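Local atomic coordinates of 5-carboxymethyl-2-hydroxymuconate delta-isomerase (Mycobacterium smegmatis, PDB entry 4PFZ), a protein that probably acts as an isomerase or acetylpyruvate-type hydrolase that binds a metal ion, as a member of the fumarylacetoacetate hydrolase family. Residues 127-130 with 131-134; 205-208 with 209-213. All coordinates share one frame; numbering follows the deposited sequence.

Contact 1 (127-130 with 131-134) and contact 2 (205-208 with 209-213) are far apart in sequence but meet in space, their centres about 10 Å apart on the same side of the chain's centre. The loop leading into strand 134-145 lies against helix 203-213. A probable hydrogen bond of 2.9 Å runs from A127 N to E208 OE1, joining the start of the loop turns to the carboxylate that contact 2 places. Farther along the loop, A130 CB sits 3.8 Å from V207 CB, with I134 also packing on V207. Both contacts belong to the fumarylacetoacetate hydrolase region at the periphery of the subunit, and neither includes a metal or ligand atom.

Contact 1: 127-130 with 131-134; sequences AARA and AEFI
R129 and E132 form a salt bridge over two overlapping reverse turns in the loop that joins strands 108-118 and 134-145 of the fumarylacetoacetate hydrolase domain. The guanidinium grips the acid side-on, giving both of its bonds to a single oxygen: NE of R129 lies 3.2 Å from OE1 of E132, and NH2 of R129 lies 3.3 Å from the same OE1. That oxygen sits near the guanidinium plane, yet both nitrogens reach it from one face of the carboxylate, whose plane is turned 44° from the guanidinium. The bend of the arginine at chi3 (41°) swings NE and NH2 round to the acid, while E132 stays extended beyond CG. The two opposite charges probably offset each other at this exposed site.

Beneath the bridge two overlapping i to i+3 backbone bonds close the turns. E132 N donates to R129 O at 3.0 Å, and F133 N to A130 O at 3.0 Å, the second being the straighter. A water continues the pattern upstream, giving a hydrogen to A128 O and accepting one from A131 N, so that it links two backbone groups that do not meet directly.

The guanidinium also borders the F133 ring. NH2 of R129 approaches CZ of F133 to 3.5 Å, near the ring plane at its edge, with the two planes 48° apart; this is an edge contact and not a cation-pi stack. F133 otherwise rests on R120, C122 and V125 earlier in the same loop. On the buried side A130 turns to V207 of helix 203-213, where I134 packs too. Where the strand begins, I134 brings CG1 to 3.3 Å from A130 O, and its CD1 makes a looser apolar contact, 4.4 Å from A130 CB.

Contact 2: 205-208 with 209-213; sequences RLVE and WTSAV
W209, T210 and S211 each donate a backbone N-H to the carbonyl four residues earlier, on R205, L206 and V207, in regular alpha-helical geometry; the next such bond, A212 N to E208 O, is weak. Two of these carbonyls take a second hydrogen from a side chain. OG1 of T210 gives its proton to L206 O at 2.8 Å, and OG of S211 to V207 O at 2.6 Å; in each case amide and hydroxyl reach the oxygen from opposite faces of the carbonyl plane. The serine torsion (chi1 64°, OG between backbone N and carbonyl carbon) brings OG to V207 O, and the same OG also bonds V125 N.

On another side of the helix, R205 NH1 makes a salt bridge of 2.7 Å to the anti side of E208 OE2. The guanidinium turns one face to W209, NH2 of R205 3.6 Å from CE3 of W209, with the two planes 75° apart. The indole packs further on I84 and on R157 of the second subunit. Hydroxyls folded back onto the i-4 carbonyl, as here, are a familiar way for serine and threonine to bury their polar group within an alpha helix.

Contact 1: 127-130 with 131-134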
loop_
_atom_site.group_PDB
_atom_site.type_symbol
_atom_site.label_atom_id
_atom_site.label_comp_id
_atom_site.label_asym_id
_atom_site.label_seq_id
_atom_site.Cartn_x
_atom_site.Cartn_y
_atom_site.Cartn_z
ATOM N N ALA B 127 -10.439 1.552 -20.480
ATOM C CA ALA B 127 -11.555 0.941 -19.766
ATOM C C ALA B 127 -12.130 -0.249 -20.528
ATOM O O ALA B 127 -12.486 -1.264 -19.927
ATOM C CB ALA B 127 -12.650 1.976 -19.503
ATOM N N ALA B 128 -12.191 -0.125 -21.852
ATOM C CA ALA B 128 -12.776 -1.163 -22.696
ATOM C C ALA B 128 -11.986 -2.470 -22.680
ATOM O O ALA B 128 -12.543 -3.521 -22.979
ATOM C CB ALA B 128 -12.915 -0.657 -24.137
ATOM N N ARG B 129 -10.703 -2.416 -22.330
ATOM C CA ARG B 129 -9.861 -3.616 -22.344
ATOM C C ARG B 129 -9.583 -4.173 -20.937
ATOM O O ARG B 129 -8.735 -5.047 -20.761
ATOM C CB ARG B 129 -8.531 -3.322 -23.037
ATOM C CG ARG B 129 -8.645 -3.014 -24.531
ATOM C CD ARG B 129 -7.265 -2.752 -25.135
ATOM N NE ARG B 129 -6.274 -3.691 -24.613
ATOM C CZ ARG B 129 -4.969 -3.442 -24.510
ATOM N NH1 ARG B 129 -4.464 -2.275 -24.892
ATOM N NH2 ARG B 129 -4.162 -4.369 -24.021
ATOM N N ALA B 130 -10.299 -3.667 -19.944
ATOM C CA ALA B 130 -9.988 -3.998 -18.551
ATOM C C ALA B 130 -10.056 -5.508 -18.278
ATOM O O ALA B 130 -9.236 -6.043 -17.536
ATOM C CB ALA B 130 -10.915 -3.251 -17.621
ATOM N N ALA B 131 -11.017 -6.201 -18.890
ATOM C CA ALA B 131 -11.186 -7.632 -18.647
ATOM C C ALA B 131 -9.961 -8.447 -19.070
ATOM O O ALA B 131 -9.716 -9.527 -18.535
ATOM C CB ALA B 131 -12.434 -8.144 -19.364
ATOM N N GLU B 132 -9.198 -7.931 -20.036
ATOM C CA GLU B 132 -7.961 -8.571 -20.480
ATOM C C GLU B 132 -6.947 -8.726 -19.342
ATOM O O GLU B 132 -6.109 -9.626 -19.362
ATOM C CB GLU B 132 -7.329 -7.774 -21.632
ATOM C CG GLU B 132 -8.256 -7.595 -22.837
ATOM C CD GLU B 132 -7.558 -6.978 -24.042
ATOM O OE1 GLU B 132 -6.315 -6.829 -24.005
ATOM O OE2 GLU B 132 -8.258 -6.638 -25.022
ATOM N N PHE B 133 -7.036 -7.861 -18.338
ATOM C CA PHE B 133 -6.041 -7.843 -17.271
ATOM C C PHE B 133 -6.615 -8.263 -15.929
ATOM O O PHE B 133 -5.935 -8.170 -14.902
ATOM C CB PHE B 133 -5.413 -6.453 -17.154
ATOM C CG PHE B 133 -4.716 -6.020 -18.407
ATOM C CD1 PHE B 133 -5.423 -5.393 -19.423
ATOM C CD2 PHE B 133 -3.370 -6.284 -18.590
ATOM C CE1 PHE B 133 -4.783 -5.008 -20.600
ATOM C CE2 PHE B 133 -2.725 -5.906 -19.758
ATOM C CZ PHE B 133 -3.431 -5.270 -20.760
ATOM N N ILE B 134 -7.852 -8.746 -15.943
ATOM C CA ILE B 134 -8.523 -9.131 -14.711
ATOM C C ILE B 134 -8.590 -10.643 -14.580
ATOM O O ILE B 134 -9.117 -11.320 -15.459
ATOM C CB ILE B 134 -9.958 -8.559 -14.640
ATOM C CG1 ILE B 134 -9.924 -7.041 -14.481
ATOM C CG2 ILE B 134 -10.733 -9.194 -13.495
ATOM C CD1 ILE B 134 -11.305 -6.402 -14.577
HETATM O O HOH W 1 -12.999 -5.169 -20.789
#

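Contact 2: 205-208 with 209-213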
loop_
_atom_site.group_PDB
_atom_site.type_symbol
_atom_site.label_atom_id
_atom_site.label_comp_id
_atom_site.label_asym_id
_atom_site.label_seq_id
_atom_site.Cartn_x
_atom_site.Cartn_y
_atom_site.Cartn_z
ATOM N N ARG B 205 -13.815 1.368 -15.952
ATOM C CA ARG B 205 -13.442 2.741 -15.617
ATOM C C ARG B 205 -12.511 2.754 -14.417
ATOM O O ARG B 205 -11.537 3.499 -14.387
ATOM C CB ARG B 205 -14.677 3.595 -15.324
ATOM C CG ARG B 205 -14.362 5.002 -14.802
ATOM C CD ARG B 205 -13.443 5.755 -15.761
ATOM N NE ARG B 205 -13.410 7.190 -15.488
ATOM C CZ ARG B 205 -12.445 8.006 -15.904
ATOM N NH1 ARG B 205 -11.421 7.528 -16.603
ATOM N NH2 ARG B 205 -12.498 9.301 -15.613
ATOM N N LEU B 206 -12.805 1.918 -13.429
ATOM C CA LEU B 206 -11.966 1.862 -12.234
ATOM C C LEU B 206 -10.566 1.352 -12.559
ATOM O O LEU B 206 -9.577 1.884 -12.058
ATOM C CB LEU B 206 -12.613 0.984 -11.155
ATOM C CG LEU B 206 -13.817 1.603 -10.439
ATOM C CD1 LEU B 206 -14.441 0.621 -9.446
ATOM C CD2 LEU B 206 -13.430 2.897 -9.732
ATOM N N VAL B 207 -10.484 0.318 -13.391
ATOM C CA VAL B 207 -9.194 -0.236 -13.797
ATOM C C VAL B 207 -8.439 0.762 -14.673
ATOM O O VAL B 207 -7.222 0.905 -14.564
ATOM C CB VAL B 207 -9.366 -1.575 -14.553
ATOM C CG1 VAL B 207 -8.030 -2.070 -15.075
ATOM C CG2 VAL B 207 -9.979 -2.613 -13.624
ATOM N N GLU B 208 -9.169 1.446 -15.543
ATOM C CA GLU B 208 -8.577 2.520 -16.340
ATOM C C GLU B 208 -8.020 3.653 -15.464
ATOM O O GLU B 208 -6.891 4.095 -15.657
ATOM C CB GLU B 208 -9.604 3.075 -17.316
ATOM C CG GLU B 208 -9.093 4.231 -18.155
ATOM C CD GLU B 208 -10.188 4.822 -19.012
ATOM O OE1 GLU B 208 -10.246 4.471 -20.212
ATOM O OE2 GLU B 208 -10.996 5.619 -18.483
ATOM N N TRP B 209 -8.819 4.123 -14.512
ATOM C CA TRP B 209 -8.405 5.212 -13.630
ATOM C C TRP B 209 -7.197 4.817 -12.794
ATOM O O TRP B 209 -6.251 5.593 -12.645
ATOM C CB TRP B 209 -9.559 5.629 -12.712
ATOM C CG TRP B 209 -9.256 6.831 -11.854
ATOM C CD1 TRP B 209 -8.867 6.833 -10.541
ATOM C CD2 TRP B 209 -9.317 8.205 -12.254
ATOM N NE1 TRP B 209 -8.691 8.125 -10.102
ATOM C CE2 TRP B 209 -8.965 8.985 -11.135
ATOM C CE3 TRP B 209 -9.643 8.852 -13.449
ATOM C CZ2 TRP B 209 -8.915 10.382 -11.181
ATOM C CZ3 TRP B 209 -9.597 10.238 -13.490
ATOM C CH2 TRP B 209 -9.234 10.986 -12.364
ATOM N N THR B 210 -7.226 3.596 -12.269
ATOM C CA THR B 210 -6.203 3.147 -11.340
ATOM C C THR B 210 -4.893 2.822 -12.041
ATOM O O THR B 210 -3.823 3.198 -11.559
ATOM C CB THR B 210 -6.666 1.918 -10.545
ATOM O OG1 THR B 210 -7.891 2.238 -9.873
ATOM C CG2 THR B 210 -5.601 1.524 -9.495
ATOM N N SER B 211 -4.971 2.154 -13.181
ATOM C CA SER B 211 -3.756 1.820 -13.921
ATOM C C SER B 211 -3.155 3.020 -14.660
ATOM O O SER B 211 -2.030 2.931 -15.147
ATOM C CB SER B 211 -4.022 0.686 -14.913
ATOM O OG SER B 211 -4.955 1.076 -15.901
ATOM N N ALA B 212 -3.894 4.129 -14.756
ATOM C CA ALA B 212 -3.313 5.364 -15.293
ATOM C C ALA B 212 -2.402 6.003 -14.245
ATOM O O ALA B 212 -1.431 6.677 -14.574
ATOM C CB ALA B 212 -4.415 6.354 -15.741
ATOM N N VAL B 213 -2.732 5.773 -12.980
ATOM C CA VAL B 213 -1.958 6.291 -11.864
ATOM C C VAL B 213 -0.728 5.432 -11.544
ATOM O O VAL B 213 0.403 5.930 -11.424
ATOM C CB VAL B 213 -2.830 6.390 -10.589
ATOM C CG1 VAL B 213 -1.998 6.873 -9.406
ATOM C CG2 VAL B 213 -4.039 7.302 -10.812
#